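Local coordinates for protein Phospholipase/Carboxylesterase (PDB 4H0C) that probably hydrolyses carboxylic ester bonds, perhaps also palmitoyl thioesters on proteins, as an alpha/beta hydrolase of the phospholipase/carboxylesterase family, at residues A122-G133 / G147-T158. Sequence-based numbering, arbitrary orientation. Where two conformers were deposited one is given.
Sequences ARKYGGIIAFTG and GDFKQTPVFIST
Ala122 sets its methyl over the centre of one face of the Phe149 ring, CB 3.6 Å from the centroid, a CH-pi contact that a small side chain suits. At the ring's edge lies Tyr125 CD2, while Ile128 CD1 reaches CE1 of Phe149 obliquely at 3.6 Å. On the sheet face opposite Ile128, Phe131 CD1 approaches the edge of the Phe155 ring, 4.0 Å from CE2; Phe155, with CG anti to its N (chi1 177°), leans toward Phe131. Ile129 CG2 covers one face of the Phe131 ring, 3.4 Å above its plane, offset toward the rim. Branched Thr152 serves twice: OG1 receives Tyr125 N almost straight (2.9 Å, 174°) and donates to Phe149 O, closing a type I' turn, while CG2 packs on Tyr125 CB. Strands 127-131 and 153-158 run parallel, with Phe155 N bonded to Ile128 O and Phe155 O to Ala130 N (2.8 Å). Beta-branched Ile128, Val154 and Ile156 favour extended strands and offer apolar surface to helices 109-120 and 167-179; small Ala130 lets Leu115 come close. Ile129 and Phe155 face helix 198-206. Thr132, whose OG1 is hydrogen-bonded to Arg192, touches His194 of a probable Ser-His-Asp triad. Parallel strands sandwiched between helices characterise the alpha/beta-hydrolase core.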
loop_
_atom_site.group_PDB
_atom_site.type_symbol
_atom_site.label_atom_id
_atom_site.label_comp_id
_atom_site.label_asym_id
_atom_site.label_seq_id
_atom_site.Cartn_x
_atom_site.Cartn_y
_atom_site.Cartn_z
ATOM N N ALA A 122 -9.839 7.693 2.506
ATOM C CA ALA A 122 -10.708 6.674 1.887
ATOM C C ALA A 122 -11.660 7.327 0.907
ATOM O O ALA A 122 -12.257 8.343 1.210
ATOM C CB ALA A 122 -11.462 5.869 2.935
ATOM N N ARG A 123 -11.718 6.763 -0.284
ATOM C CA ARG A 123 -12.670 7.148 -1.308
ATOM C C ARG A 123 -12.757 5.989 -2.263
ATOM O O ARG A 123 -12.170 4.961 -2.009
ATOM C CB ARG A 123 -12.264 8.433 -2.025
ATOM C CG ARG A 123 -10.812 8.517 -2.413
ATOM C CD ARG A 123 -10.591 9.920 -2.930
ATOM N NE ARG A 123 -9.216 10.268 -3.203
ATOM C CZ ARG A 123 -8.867 11.167 -4.125
ATOM N NH1 ARG A 123 -9.806 11.760 -4.871
ATOM N NH2 ARG A 123 -7.586 11.455 -4.313
ATOM N N LYS A 124 -13.486 6.145 -3.363
ATOM C CA LYS A 124 -13.590 5.047 -4.320
ATOM C C LYS A 124 -12.284 4.985 -5.096
ATOM O O LYS A 124 -11.930 5.935 -5.804
ATOM C CB LYS A 124 -14.778 5.225 -5.274
ATOM C CG LYS A 124 -15.018 4.011 -6.164
ATOM C CD LYS A 124 -16.269 4.219 -7.002
ATOM C CE LYS A 124 -16.669 2.942 -7.718
ATOM N NZ LYS A 124 -17.595 3.186 -8.854
ATOM N N TYR A 125 -11.542 3.899 -4.906
ATOM C CA TYR A 125 -10.323 3.671 -5.663
ATOM C C TYR A 125 -10.545 2.492 -6.599
ATOM O O TYR A 125 -11.532 1.756 -6.452
ATOM C CB TYR A 125 -9.169 3.358 -4.705
ATOM C CG TYR A 125 -8.680 4.546 -3.875
ATOM C CD1 TYR A 125 -8.126 5.691 -4.492
ATOM C CD2 TYR A 125 -8.764 4.522 -2.479
ATOM C CE1 TYR A 125 -7.654 6.755 -3.725
ATOM C CE2 TYR A 125 -8.320 5.587 -1.711
ATOM C CZ TYR A 125 -7.758 6.685 -2.327
ATOM O OH TYR A 125 -7.322 7.711 -1.535
ATOM N N GLY A 126 -9.620 2.275 -7.534
ATOM C CA GLY A 126 -9.697 1.108 -8.407
ATOM C C GLY A 126 -9.577 -0.201 -7.644
ATOM O O GLY A 126 -10.328 -1.146 -7.883
ATOM N N GLY A 127 -8.651 -0.248 -6.700
ATOM C CA GLY A 127 -8.405 -1.448 -5.906
ATOM C C GLY A 127 -7.163 -1.241 -5.068
ATOM O O GLY A 127 -6.323 -0.386 -5.392
ATOM N N ILE A 128 -7.048 -1.991 -3.976
ATOM C CA ILE A 128 -5.936 -1.837 -3.048
ATOM C C ILE A 128 -5.391 -3.215 -2.715
ATOM O O ILE A 128 -6.141 -4.100 -2.320
ATOM C CB ILE A 128 -6.398 -1.103 -1.758
ATOM C CG1 ILE A 128 -6.878 0.319 -2.111
ATOM C CG2 ILE A 128 -5.262 -1.054 -0.747
ATOM C CD1 ILE A 128 -7.702 1.014 -1.022
ATOM N N ILE A 129 -4.088 -3.404 -2.913
ATOM C CA ILE A 129 -3.444 -4.696 -2.669
ATOM C C ILE A 129 -2.378 -4.537 -1.595
ATOM O O ILE A 129 -1.376 -3.824 -1.787
ATOM C CB ILE A 129 -2.805 -5.211 -3.968
ATOM C CG1 ILE A 129 -3.850 -5.327 -5.087
ATOM C CG2 ILE A 129 -2.119 -6.537 -3.703
ATOM C CD1 ILE A 129 -3.225 -5.204 -6.468
ATOM N N ALA A 130 -2.599 -5.168 -0.445
ATOM C CA ALA A 130 -1.682 -5.070 0.686
ATOM C C ALA A 130 -1.106 -6.435 1.012
ATOM O O ALA A 130 -1.676 -7.209 1.812
ATOM C CB ALA A 130 -2.385 -4.466 1.895
ATOM N N PHE A 131 0.011 -6.765 0.356
ATOM C CA PHE A 131 0.698 -8.042 0.607
ATOM C C PHE A 131 1.455 -7.947 1.923
ATOM O O PHE A 131 2.484 -7.272 2.006
ATOM C CB PHE A 131 1.712 -8.382 -0.501
ATOM C CG PHE A 131 1.110 -8.625 -1.865
ATOM C CD1 PHE A 131 0.201 -9.660 -2.086
ATOM C CD2 PHE A 131 1.514 -7.840 -2.960
ATOM C CE1 PHE A 131 -0.311 -9.893 -3.361
ATOM C CE2 PHE A 131 1.017 -8.075 -4.230
ATOM C CZ PHE A 131 0.090 -9.102 -4.437
ATOM N N THR A 132 0.959 -8.660 2.934
ATOM C CA THR A 132 1.591 -8.736 4.270
ATOM C C THR A 132 1.780 -7.371 4.930
ATOM O O THR A 132 2.912 -6.880 5.122
ATOM C CB THR A 132 2.895 -9.536 4.241
ATOM O OG1 THR A 132 2.662 -10.753 3.512
ATOM C CG2 THR A 132 3.374 -9.897 5.699
ATOM N N GLY A 133 0.663 -6.751 5.275
ATOM C CA GLY A 133 0.709 -5.473 5.955
ATOM C C GLY A 133 -0.526 -5.233 6.802
ATOM O O GLY A 133 -1.524 -5.959 6.710
ATOM N N GLY A 147 -13.292 9.070 5.443
ATOM C CA GLY A 147 -13.728 8.806 4.091
ATOM C C GLY A 147 -14.636 7.593 4.003
ATOM O O GLY A 147 -15.074 7.046 5.022
ATOM N N ASP A 148 -14.963 7.195 2.773
ATOM C CA ASP A 148 -15.745 5.972 2.549
ATOM C C ASP A 148 -15.192 5.293 1.311
ATOM O O ASP A 148 -14.992 5.949 0.292
ATOM C CB ASP A 148 -17.237 6.293 2.362
ATOM C CG ASP A 148 -18.111 5.031 2.408
ATOM O OD1 ASP A 148 -18.210 4.307 1.384
ATOM O OD2 ASP A 148 -18.704 4.756 3.474
ATOM N N PHE A 149 -14.896 4.002 1.394
ATOM C CA PHE A 149 -14.297 3.330 0.248
ATOM C C PHE A 149 -15.257 3.062 -0.939
ATOM O O PHE A 149 -14.807 2.714 -2.038
ATOM C CB PHE A 149 -13.603 2.041 0.685
ATOM C CG PHE A 149 -12.281 2.266 1.353
ATOM C CD1 PHE A 149 -11.166 2.666 0.616
ATOM C CD2 PHE A 149 -12.134 2.033 2.713
ATOM C CE1 PHE A 149 -9.928 2.824 1.232
ATOM C CE2 PHE A 149 -10.905 2.198 3.347
ATOM C CZ PHE A 149 -9.796 2.591 2.610
ATOM N N LYS A 150 -16.556 3.230 -0.713
ATOM C CA LYS A 150 -17.554 3.035 -1.765
ATOM C C LYS A 150 -17.350 1.674 -2.443
ATOM O O LYS A 150 -17.428 1.562 -3.666
ATOM C CB LYS A 150 -17.483 4.174 -2.798
ATOM C CG LYS A 150 -17.601 5.584 -2.215
ATOM C CD LYS A 150 -19.050 5.947 -1.918
ATOM C CE LYS A 150 -19.300 7.457 -2.038
ATOM N NZ LYS A 150 -18.643 8.268 -0.977
ATOM N N GLN A 151 -17.060 0.651 -1.639
ATOM C CA GLN A 151 -16.962 -0.733 -2.113
ATOM C C GLN A 151 -15.648 -1.026 -2.847
ATOM O O GLN A 151 -15.538 -2.074 -3.499
ATOM C CB GLN A 151 -18.191 -1.157 -2.972
ATOM C CG GLN A 151 -19.503 -0.819 -2.291
ATOM C CD GLN A 151 -20.722 -1.329 -3.007
ATOM O OE1 GLN A 151 -20.640 -1.991 -4.058
ATOM N NE2 GLN A 151 -21.873 -1.055 -2.422
ATOM N N THR A 152 -14.641 -0.152 -2.706
ATOM C CA THR A 152 -13.288 -0.442 -3.255
ATOM C C THR A 152 -12.843 -1.861 -2.877
ATOM O O THR A 152 -12.812 -2.205 -1.681
ATOM C CB THR A 152 -12.205 0.522 -2.702
ATOM O OG1 THR A 152 -12.487 1.865 -3.084
ATOM C CG2 THR A 152 -10.822 0.139 -3.219
ATOM N N PRO A 153 -12.458 -2.673 -3.878
ATOM C CA PRO A 153 -11.948 -4.005 -3.553
ATOM C C PRO A 153 -10.571 -3.887 -2.899
ATOM O O PRO A 153 -9.717 -3.169 -3.410
ATOM C CB PRO A 153 -11.855 -4.711 -4.921
ATOM C CG PRO A 153 -12.688 -3.880 -5.859
ATOM C CD PRO A 153 -12.725 -2.484 -5.317
ATOM N N VAL A 154 -10.370 -4.588 -1.780
ATOM C CA VAL A 154 -9.113 -4.576 -1.041
ATOM C C VAL A 154 -8.701 -6.015 -0.780
ATOM O O VAL A 154 -9.518 -6.825 -0.346
ATOM C CB VAL A 154 -9.239 -3.843 0.327
ATOM C CG1 VAL A 154 -7.928 -3.876 1.106
ATOM C CG2 VAL A 154 -9.712 -2.405 0.144
ATOM N N PHE A 155 -7.445 -6.335 -1.083
ATOM C CA PHE A 155 -6.853 -7.630 -0.730
ATOM C C PHE A 155 -5.811 -7.404 0.345
ATOM O O PHE A 155 -4.919 -6.587 0.186
ATOM C CB PHE A 155 -6.204 -8.289 -1.940
ATOM C CG PHE A 155 -5.515 -9.592 -1.620
ATOM C CD1 PHE A 155 -6.260 -10.778 -1.501
ATOM C CD2 PHE A 155 -4.135 -9.644 -1.388
ATOM C CE1 PHE A 155 -5.633 -11.992 -1.187
ATOM C CE2 PHE A 155 -3.508 -10.859 -1.088
ATOM C CZ PHE A 155 -4.259 -12.027 -0.981
ATOM N N ILE A 156 -5.949 -8.111 1.457
ATOM C CA ILE A 156 -4.991 -8.020 2.547
ATOM C C ILE A 156 -4.585 -9.429 2.956
ATOM O O ILE A 156 -5.422 -10.295 3.193
ATOM C CB ILE A 156 -5.523 -7.166 3.739
ATOM C CG1 ILE A 156 -4.462 -6.992 4.837
ATOM C CG2 ILE A 156 -6.820 -7.732 4.301
ATOM C CD1 ILE A 156 -4.868 -5.999 5.928
ATOM N N SER A 157 -3.283 -9.662 3.004
ATOM C CA SER A 157 -2.785 -10.978 3.392
ATOM C C SER A 157 -1.694 -10.881 4.429
ATOM O O SER A 157 -1.111 -9.827 4.643
ATOM C CB SER A 157 -2.230 -11.691 2.176
ATOM O OG SER A 157 -1.158 -10.943 1.648
ATOM N N THR A 158 -1.449 -12.004 5.085
ATOM C CA THR A 158 -0.258 -12.203 5.890
ATOM C C THR A 158 -0.015 -13.697 6.059
ATOM O O THR A 158 -0.853 -14.537 5.670
ATOM C CB THR A 158 -0.321 -11.469 7.259
ATOM O OG1 THR A 158 0.984 -11.482 7.872
ATOM C CG2 THR A 158 -1.370 -12.093 8.200
#